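Local coordinates for protein Succinylglutamatedesuccinylase/aspartoacylase (Rhodobacter sphaeroides 2.4.1, PDB 3CDX) that probably hydrolyses carbon-nitrogen bonds in linear amides as a zinc-dependent deacylase of the succinylglutamate desuccinylase/aspartoacylase family, here with calcium bound in the metal site, at residues A[140-145]-A[206-211]. Sequence-based numbering, arbitrary orientation.
Sequences PMADIS and RGIVSL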
ATOM      1  N   PRO A 140       4.847 -34.300 -15.254  1.00 29.01           N
ATOM      2  CA  PRO A 140       5.338 -35.651 -15.602  1.00 29.38           C
ATOM      3  C   PRO A 140       4.380 -36.484 -16.471  1.00 29.97           C
ATOM      4  O   PRO A 140       4.794 -37.482 -17.043  1.00 30.12           O
ATOM      5  CB  PRO A 140       5.527 -36.332 -14.216  1.00 28.63           C
ATOM      6  CG  PRO A 140       5.727 -35.142 -13.263  1.00 29.46           C
ATOM      7  CD  PRO A 140       4.768 -34.119 -13.788  1.00 28.42           C
ATOM      8  N   MET A 141       3.101 -36.132 -16.527  1.00 30.62           N
ATOM      9  CA  MET A 141       2.148 -36.909 -17.362  1.00 29.56           C
ATOM     10  C   MET A 141       2.305 -36.644 -18.875  1.00 30.16           C
ATOM     11  O   MET A 141       1.776 -37.378 -19.682  1.00 30.60           O
ATOM     12  CB  MET A 141       0.710 -36.628 -16.945  1.00 30.38           C
ATOM     13  CG  MET A 141       0.254 -37.343 -15.633  1.00 31.06           C
ATOM     14  SD  MET A 141      -1.466 -36.977 -15.210  1.00 27.10           S
ATOM     15  CE  MET A 141      -1.394 -35.279 -14.635  1.00 28.89           C
ATOM     16  N   ALA A 142       3.048 -35.603 -19.252  1.00 29.64           N
ATOM     17  CA  ALA A 142       3.091 -35.120 -20.643  1.00 28.45           C
ATOM     18  C   ALA A 142       4.188 -35.698 -21.502  1.00 28.10           C
ATOM     19  O   ALA A 142       5.301 -35.900 -21.050  1.00 27.39           O
ATOM     20  CB  ALA A 142       3.210 -33.594 -20.683  1.00 28.02           C
ATOM     21  N   ASP A 143       3.848 -35.857 -22.777  1.00 27.82           N
ATOM     22  CA  ASP A 143       4.761 -36.191 -23.854  1.00 27.91           C
ATOM     23  C   ASP A 143       5.198 -34.921 -24.576  1.00 28.40           C
ATOM     24  O   ASP A 143       6.334 -34.815 -25.078  1.00 27.42           O
ATOM     25  CB  ASP A 143       4.007 -37.124 -24.813  1.00 28.10           C
ATOM     26  CG  ASP A 143       3.743 -38.464 -24.166  1.00 29.85           C
ATOM     27  OD1 ASP A 143       4.729 -39.140 -23.856  1.00 33.00           O
ATOM     28  OD2 ASP A 143       2.592 -38.806 -23.871  1.00 31.80           O
ATOM     29  N   ILE A 144       4.275 -33.953 -24.631  1.00 27.48           N
ATOM     30  CA  ILE A 144       4.612 -32.624 -25.134  1.00 27.37           C
ATOM     31  C   ILE A 144       3.873 -31.548 -24.322  1.00 26.00           C
ATOM     32  O   ILE A 144       2.746 -31.755 -23.908  1.00 24.34           O
ATOM     33  CB  ILE A 144       4.306 -32.494 -26.662  1.00 27.65           C
ATOM     34  CG1 ILE A 144       4.694 -31.086 -27.172  1.00 28.19           C
ATOM     35  CG2 ILE A 144       2.841 -32.826 -26.945  1.00 26.54           C
ATOM     36  CD1 ILE A 144       4.515 -30.914 -28.639  1.00 28.10           C
ATOM     37  N   SER A 145       4.521 -30.390 -24.159  1.00 26.28           N
ATOM     38  CA  SER A 145       3.900 -29.213 -23.538  1.00 25.10           C
ATOM     39  C   SER A 145       3.952 -27.999 -24.457  1.00 23.98           C
ATOM     40  O   SER A 145       4.993 -27.704 -25.081  1.00 23.10           O
ATOM     41  CB  SER A 145       4.576 -28.890 -22.188  1.00 25.03           C
ATOM     42  OG  SER A 145       4.490 -27.489 -21.855  1.00 25.71           O
ATOM     43  N   ARG A 206      12.979 -32.323 -17.716  1.00 33.47           N
ATOM     44  CA  ARG A 206      12.351 -33.636 -17.775  1.00 32.63           C
ATOM     45  C   ARG A 206      12.404 -34.289 -19.169  1.00 32.69           C
ATOM     46  O   ARG A 206      11.889 -35.395 -19.372  1.00 32.37           O
ATOM     47  CB  ARG A 206      10.901 -33.517 -17.302  1.00 33.14           C
ATOM     48  CG  ARG A 206      10.759 -33.308 -15.792  1.00 31.94           C
ATOM     49  CD  ARG A 206       9.289 -32.971 -15.354  1.00 32.01           C
ATOM     50  NE  ARG A 206       9.266 -32.708 -13.916  1.00 27.88           N
ATOM     51  CZ  ARG A 206       9.262 -33.642 -12.964  1.00 29.18           C
ATOM     52  NH1 ARG A 206       9.234 -34.916 -13.286  1.00 28.81           N
ATOM     53  NH2 ARG A 206       9.278 -33.296 -11.673  1.00 31.13           N
ATOM     54  N   GLY A 207      13.019 -33.610 -20.138  1.00 32.64           N
ATOM     55  CA  GLY A 207      13.183 -34.182 -21.479  1.00 31.90           C
ATOM     56  C   GLY A 207      11.898 -34.379 -22.268  1.00 31.18           C
ATOM     57  O   GLY A 207      11.812 -35.255 -23.128  1.00 31.81           O
ATOM     58  N   ILE A 208      10.893 -33.566 -21.954  1.00 30.37           N
ATOM     59  CA  ILE A 208       9.595 -33.522 -22.652  1.00 28.43           C
ATOM     60  C   ILE A 208       9.707 -32.455 -23.749  1.00 28.11           C
ATOM     61  O   ILE A 208      10.371 -31.440 -23.547  1.00 28.02           O
ATOM     62  CB  ILE A 208       8.487 -33.122 -21.593  1.00 29.65           C
ATOM     63  CG1 ILE A 208       8.337 -34.229 -20.529  1.00 28.33           C
ATOM     64  CG2 ILE A 208       7.150 -32.717 -22.238  1.00 22.51           C
ATOM     65  CD1 ILE A 208       7.823 -33.746 -19.161  1.00 27.96           C
ATOM     66  N   VAL A 209       9.101 -32.682 -24.911  1.00 27.30           N
ATOM     67  CA  VAL A 209       9.080 -31.657 -25.972  1.00 28.08           C
ATOM     68  C   VAL A 209       8.364 -30.389 -25.464  1.00 27.51           C
ATOM     69  O   VAL A 209       7.253 -30.458 -24.982  1.00 27.77           O
ATOM     70  CB  VAL A 209       8.416 -32.163 -27.256  1.00 27.99           C
ATOM     71  CG1 VAL A 209       8.334 -31.067 -28.262  1.00 28.61           C
ATOM     72  CG2 VAL A 209       9.221 -33.378 -27.838  1.00 29.67           C
ATOM     73  N   SER A 210       9.035 -29.252 -25.537  1.00 27.65           N
ATOM     74  CA  SER A 210       8.521 -28.021 -24.959  1.00 27.48           C
ATOM     75  C   SER A 210       8.458 -26.915 -26.029  1.00 27.32           C
ATOM     76  O   SER A 210       9.481 -26.586 -26.670  1.00 26.88           O
ATOM     77  CB  SER A 210       9.465 -27.624 -23.808  1.00 28.47           C
ATOM     78  OG  SER A 210       9.308 -26.287 -23.391  1.00 29.21           O
ATOM     79  N   LEU A 211       7.259 -26.363 -26.223  1.00 26.59           N
ATOM     80  CA  LEU A 211       7.041 -25.150 -27.014  1.00 26.69           C
ATOM     81  C   LEU A 211       6.565 -24.013 -26.119  1.00 26.00           C
ATOM     82  O   LEU A 211       5.769 -24.226 -25.205  1.00 26.00           O
ATOM     83  CB  LEU A 211       5.973 -25.390 -28.088  1.00 26.98           C
ATOM     84  CG  LEU A 211       6.333 -26.165 -29.352  1.00 29.45           C
ATOM     85  CD1 LEU A 211       5.099 -26.160 -30.319  1.00 29.21           C
ATOM     86  CD2 LEU A 211       7.594 -25.563 -30.023  1.00 30.08           C
TER
HETATM   87  O   HOH W   1       6.514 -25.787 -22.931  1.00 23.99           O
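Pro140 CG sits over one face of the Arg206 guanidinium, displaced toward its rim and 3.5 Å from NH1, while NE of the same group makes a salt bridge to Asp135. Beyond this pair 140-145 and 206-211 draw together as parallel strands. Of their backbone hydrogen bonds, Val209 N to Asp143 O is weak at 3.5 Å; Ser145 N to Val209 O and Leu211 N to Ser145 O are both 2.9 Å and nearly straight. The Ile208 side chain lies against two backbone carbonyls: CG1 is 3.5 Å from Ala142 O, and CG2, anti to the backbone N, reaches Asp143 O at 3.6 Å. An alanine here would probably open a gap beside the Ala142 and Asp143 carbonyls and leave Val203 less covered. On one sheet face Ile144 CG1 meets Val209 CG1 at 3.8 Å; on the other, a water bridges the hydroxyls of Ser145 and Ser210 and donates to Leu211 O. Strands 144-148 and 209-214 belong to the zinc-exopeptidase-like catalytic domain, the former leading to the calcium ligand His149. Helix 199-205 covers the serine face, helix 169-182 packs against Ile144 and Val209, and strand 55-60 flanks 144-148 on its other edge.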